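Local coordinates for DUF952 domain-containing protein (Caulobacter vibrioides, PDB 2O0Q), which is of unknown function but belongs to the DUF952 family and is probably related to ADP-ribosyl-transferring enzymes, at residues T2-L8 against V57-A63. Numbering follows the deposited sequence.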
ATOM      1  N   THR A   2       2.732  13.269   5.897  1.00 26.24           N
ATOM      2  CA  THR A   2       1.550  12.470   5.466  1.00 24.67           C
ATOM      3  C   THR A   2       1.939  11.014   5.233  1.00 23.71           C
ATOM      4  O   THR A   2       2.928  10.728   4.562  1.00 23.84           O
ATOM      5  CB  THR A   2       0.952  13.018   4.149  1.00 26.16           C
ATOM      6  OG1 THR A   2       0.603  14.399   4.317  1.00 29.63           O
ATOM      7  CG2 THR A   2      -0.297  12.224   3.754  1.00 25.59           C
ATOM      8  N   LEU A   3       1.162  10.098   5.797  1.00 20.79           N
ATOM      9  CA  LEU A   3       1.426   8.679   5.606  1.00 19.38           C
ATOM     10  C   LEU A   3       0.596   8.150   4.445  1.00 19.23           C
ATOM     11  O   LEU A   3      -0.565   8.521   4.283  1.00 18.13           O
ATOM     12  CB  LEU A   3       1.052   7.871   6.850  1.00 17.76           C
ATOM     13  CG  LEU A   3       1.915   7.929   8.105  1.00 17.17           C
ATOM     14  CD1 LEU A   3       1.344   6.961   9.134  1.00 17.66           C
ATOM     15  CD2 LEU A   3       3.348   7.560   7.769  1.00 16.69           C
ATOM     16  N   ILE A   4       1.199   7.296   3.627  1.00 16.03           N
ATOM     17  CA  ILE A   4       0.466   6.674   2.540  1.00 13.50           C
ATOM     18  C   ILE A   4       0.625   5.183   2.796  1.00 15.38           C
ATOM     19  O   ILE A   4       1.531   4.765   3.530  1.00 14.30           O
ATOM     20  CB  ILE A   4       0.991   7.084   1.145  1.00 13.85           C
ATOM     21  CG1 ILE A   4       2.507   6.912   1.057  1.00 13.54           C
ATOM     22  CG2 ILE A   4       0.577   8.527   0.863  1.00 11.38           C
ATOM     23  CD1 ILE A   4       3.058   7.197  -0.330  1.00 13.85           C
ATOM     24  N   TYR A   5      -0.254   4.383   2.214  1.00 13.76           N
ATOM     25  CA  TYR A   5      -0.230   2.957   2.477  1.00 12.61           C
ATOM     26  C   TYR A   5      -0.212   2.034   1.282  1.00 13.05           C
ATOM     27  O   TYR A   5      -0.794   2.321   0.235  1.00 11.51           O
ATOM     28  CB  TYR A   5      -1.435   2.581   3.337  1.00 13.43           C
ATOM     29  CG  TYR A   5      -1.546   3.365   4.623  1.00 14.39           C
ATOM     30  CD1 TYR A   5      -2.051   4.668   4.637  1.00 12.75           C
ATOM     31  CD2 TYR A   5      -1.120   2.811   5.826  1.00 13.26           C
ATOM     32  CE1 TYR A   5      -2.125   5.401   5.825  1.00 13.29           C
ATOM     33  CE2 TYR A   5      -1.186   3.525   7.014  1.00 14.15           C
ATOM     34  CZ  TYR A   5      -1.687   4.817   7.010  1.00 14.46           C
ATOM     35  OH  TYR A   5      -1.741   5.514   8.197  1.00 13.16           O
ATOM     36  N   LYS A   6       0.449   0.901   1.478  1.00 12.37           N
ATOM     37  CA  LYS A   6       0.536  -0.126   0.465  1.00 12.64           C
ATOM     38  C   LYS A   6       0.037  -1.398   1.124  1.00 13.25           C
ATOM     39  O   LYS A   6       0.389  -1.702   2.271  1.00 14.37           O
ATOM     40  CB  LYS A   6       1.987  -0.329   0.004  1.00 11.57           C
ATOM     41  CG  LYS A   6       2.140  -1.390  -1.094  1.00 12.68           C
ATOM     42  CD  LYS A   6       1.510  -0.928  -2.407  1.00 11.17           C
ATOM     43  CE  LYS A   6       1.245  -2.094  -3.358  1.00 13.24           C
ATOM     44  NZ  LYS A   6       0.616  -1.635  -4.646  1.00  9.76           N
ATOM     45  N   ILE A   7      -0.805  -2.128   0.407  1.00 13.87           N
ATOM     46  CA  ILE A   7      -1.322  -3.398   0.891  1.00 13.89           C
ATOM     47  C   ILE A   7      -0.724  -4.451  -0.036  1.00 14.51           C
ATOM     48  O   ILE A   7      -0.798  -4.313  -1.257  1.00 13.93           O
ATOM     49  CB  ILE A   7      -2.865  -3.449   0.800  1.00 14.84           C
ATOM     50  CG1 ILE A   7      -3.463  -2.381   1.720  1.00 15.28           C
ATOM     51  CG2 ILE A   7      -3.371  -4.844   1.181  1.00 15.94           C
ATOM     52  CD1 ILE A   7      -4.975  -2.225   1.610  1.00 18.28           C
ATOM     53  N   LEU A   8      -0.103  -5.481   0.538  1.00 14.38           N
ATOM     54  CA  LEU A   8       0.490  -6.544  -0.267  1.00 13.55           C
ATOM     55  C   LEU A   8       0.547  -7.844   0.520  1.00 13.79           C
ATOM     56  O   LEU A   8       0.407  -7.854   1.746  1.00 14.25           O
ATOM     57  CB  LEU A   8       1.903  -6.159  -0.742  1.00 14.60           C
ATOM     58  CG  LEU A   8       3.116  -6.341   0.183  1.00 14.51           C
ATOM     59  CD1 LEU A   8       4.380  -6.026  -0.595  1.00 13.10           C
ATOM     60  CD2 LEU A   8       3.023  -5.444   1.389  1.00 15.53           C
ATOM     61  N   VAL A  57      -0.260  -7.792   4.465  1.00 15.59           N
ATOM     62  CA  VAL A  57       0.517  -6.885   5.288  1.00 16.24           C
ATOM     63  C   VAL A  57       0.255  -5.455   4.836  1.00 15.80           C
ATOM     64  O   VAL A  57       0.087  -5.181   3.642  1.00 14.30           O
ATOM     65  CB  VAL A  57       2.035  -7.212   5.218  1.00 17.37           C
ATOM     66  CG1 VAL A  57       2.461  -7.386   3.790  1.00 21.24           C
ATOM     67  CG2 VAL A  57       2.849  -6.105   5.899  1.00 18.78           C
ATOM     68  N   LEU A  58       0.189  -4.552   5.805  1.00 15.30           N
ATOM     69  CA  LEU A  58      -0.046  -3.141   5.537  1.00 14.49           C
ATOM     70  C   LEU A  58       1.254  -2.382   5.780  1.00 14.25           C
ATOM     71  O   LEU A  58       1.837  -2.475   6.861  1.00 13.27           O
ATOM     72  CB  LEU A  58      -1.143  -2.616   6.476  1.00 14.49           C
ATOM     73  CG  LEU A  58      -1.641  -1.167   6.404  1.00 15.20           C
ATOM     74  CD1 LEU A  58      -0.544  -0.217   6.819  1.00 20.14           C
ATOM     75  CD2 LEU A  58      -2.136  -0.853   4.998  1.00 13.54           C
ATOM     76  N   LEU A  59       1.712  -1.640   4.774  1.00 13.88           N
ATOM     77  CA  LEU A  59       2.931  -0.854   4.921  1.00 13.47           C
ATOM     78  C   LEU A  59       2.549   0.617   5.014  1.00 15.97           C
ATOM     79  O   LEU A  59       1.840   1.136   4.147  1.00 16.51           O
ATOM     80  CB  LEU A  59       3.871  -1.040   3.722  1.00 12.24           C
ATOM     81  CG  LEU A  59       4.325  -2.437   3.292  1.00 10.70           C
ATOM     82  CD1 LEU A  59       5.143  -2.315   2.010  1.00 11.37           C
ATOM     83  CD2 LEU A  59       5.134  -3.119   4.399  1.00 11.21           C
ATOM     84  N   ALA A  60       3.010   1.274   6.075  1.00 14.80           N
ATOM     85  CA  ALA A  60       2.752   2.696   6.288  1.00 16.61           C
ATOM     86  C   ALA A  60       4.008   3.430   5.837  1.00 17.19           C
ATOM     87  O   ALA A  60       5.114   3.126   6.297  1.00 16.65           O
ATOM     88  CB  ALA A  60       2.476   2.966   7.760  1.00 16.18           C
ATOM     89  N   VAL A  61       3.837   4.399   4.945  1.00 17.06           N
ATOM     90  CA  VAL A  61       4.965   5.137   4.393  1.00 17.91           C
ATOM     91  C   VAL A  61       4.846   6.658   4.477  1.00 19.27           C
ATOM     92  O   VAL A  61       3.800   7.228   4.158  1.00 19.52           O
ATOM     93  CB  VAL A  61       5.168   4.748   2.908  1.00 16.83           C
ATOM     94  CG1 VAL A  61       6.272   5.580   2.297  1.00 16.84           C
ATOM     95  CG2 VAL A  61       5.485   3.259   2.797  1.00 16.71           C
ATOM     96  N   GLU A  62       5.925   7.312   4.903  1.00 19.70           N
ATOM     97  CA  GLU A  62       5.932   8.768   4.985  1.00 22.10           C
ATOM     98  C   GLU A  62       6.087   9.261   3.549  1.00 21.40           C
ATOM     99  O   GLU A  62       7.081   8.961   2.895  1.00 21.55           O
ATOM    100  CB  GLU A  62       7.105   9.256   5.835  1.00 24.35           C
ATOM    101  CG  GLU A  62       6.829  10.580   6.509  1.00 30.95           C
ATOM    102  CD  GLU A  62       5.762  10.458   7.580  1.00 32.89           C
ATOM    103  OE1 GLU A  62       5.049  11.452   7.835  1.00 34.70           O
ATOM    104  OE2 GLU A  62       5.646   9.365   8.177  1.00 34.28           O
ATOM    105  N   ALA A  63       5.109  10.018   3.066  1.00 21.93           N
ATOM    106  CA  ALA A  63       5.127  10.507   1.690  1.00 23.14           C
ATOM    107  C   ALA A  63       6.151  11.590   1.352  1.00 24.30           C
ATOM    108  O   ALA A  63       6.836  11.498   0.336  1.00 23.52           O
ATOM    109  CB  ALA A  63       3.733  10.986   1.299  1.00 22.53           C
TER
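Seven backbone hydrogen bonds join residues 2-8 to residues 57-63 as antiparallel neighbours inside the six-stranded sheet, flanked by strands 34-38 and 93-98. Three residue pairs bond reciprocally: Ile4 N to Val61 O and Val61 N to Ile4 O, both 2.7 Å; Lys6 N to Leu59 O at 3.0 Å and Leu59 N to Lys6 O at 2.8 Å; Leu8 N to Val57 O at 3.1 Å and Val57 N to Leu8 O at 2.8 Å. Next to the Leu3-Glu62 bridge, Ala63 N donates to Thr2 O at 2.7 Å and 175°, adding a seventh backbone bond. The short segment axes approach to 4.4 Å with their directions 149° apart, which fits twisted antiparallel strands. At the non-hydrogen-bonded positions CA-H...O contacts add to the pairing, such as Leu3 CA to Val61 O at 3.1 Å and Tyr5 CA to Leu59 O at 3.2 Å.

Side chains alternate between two faces, both largely buried, so the two strands form part of the core of the sheet. Ile4, Lys6, Leu8, Val57, Leu59 and Val61 share one, where Trp13 of helix 10-19 packs on Leu8, Val57 and Leu59. The aliphatic part of Lys6 lies in this layer, while its NZ makes a salt bridge with Asp28 and a hydrogen bond to His35 O. Ile4 CG1 meets Val61 CB at 3.9 Å. On the other face, Ile7 CG1 lies 3.9 Å from Leu58 CD2, and the Tyr5 ring spans Leu58 and Ala60: Leu58 CD1 meets its edge, whereas Tyr5 CE2 sits 3.8 Å from Ala60 CB.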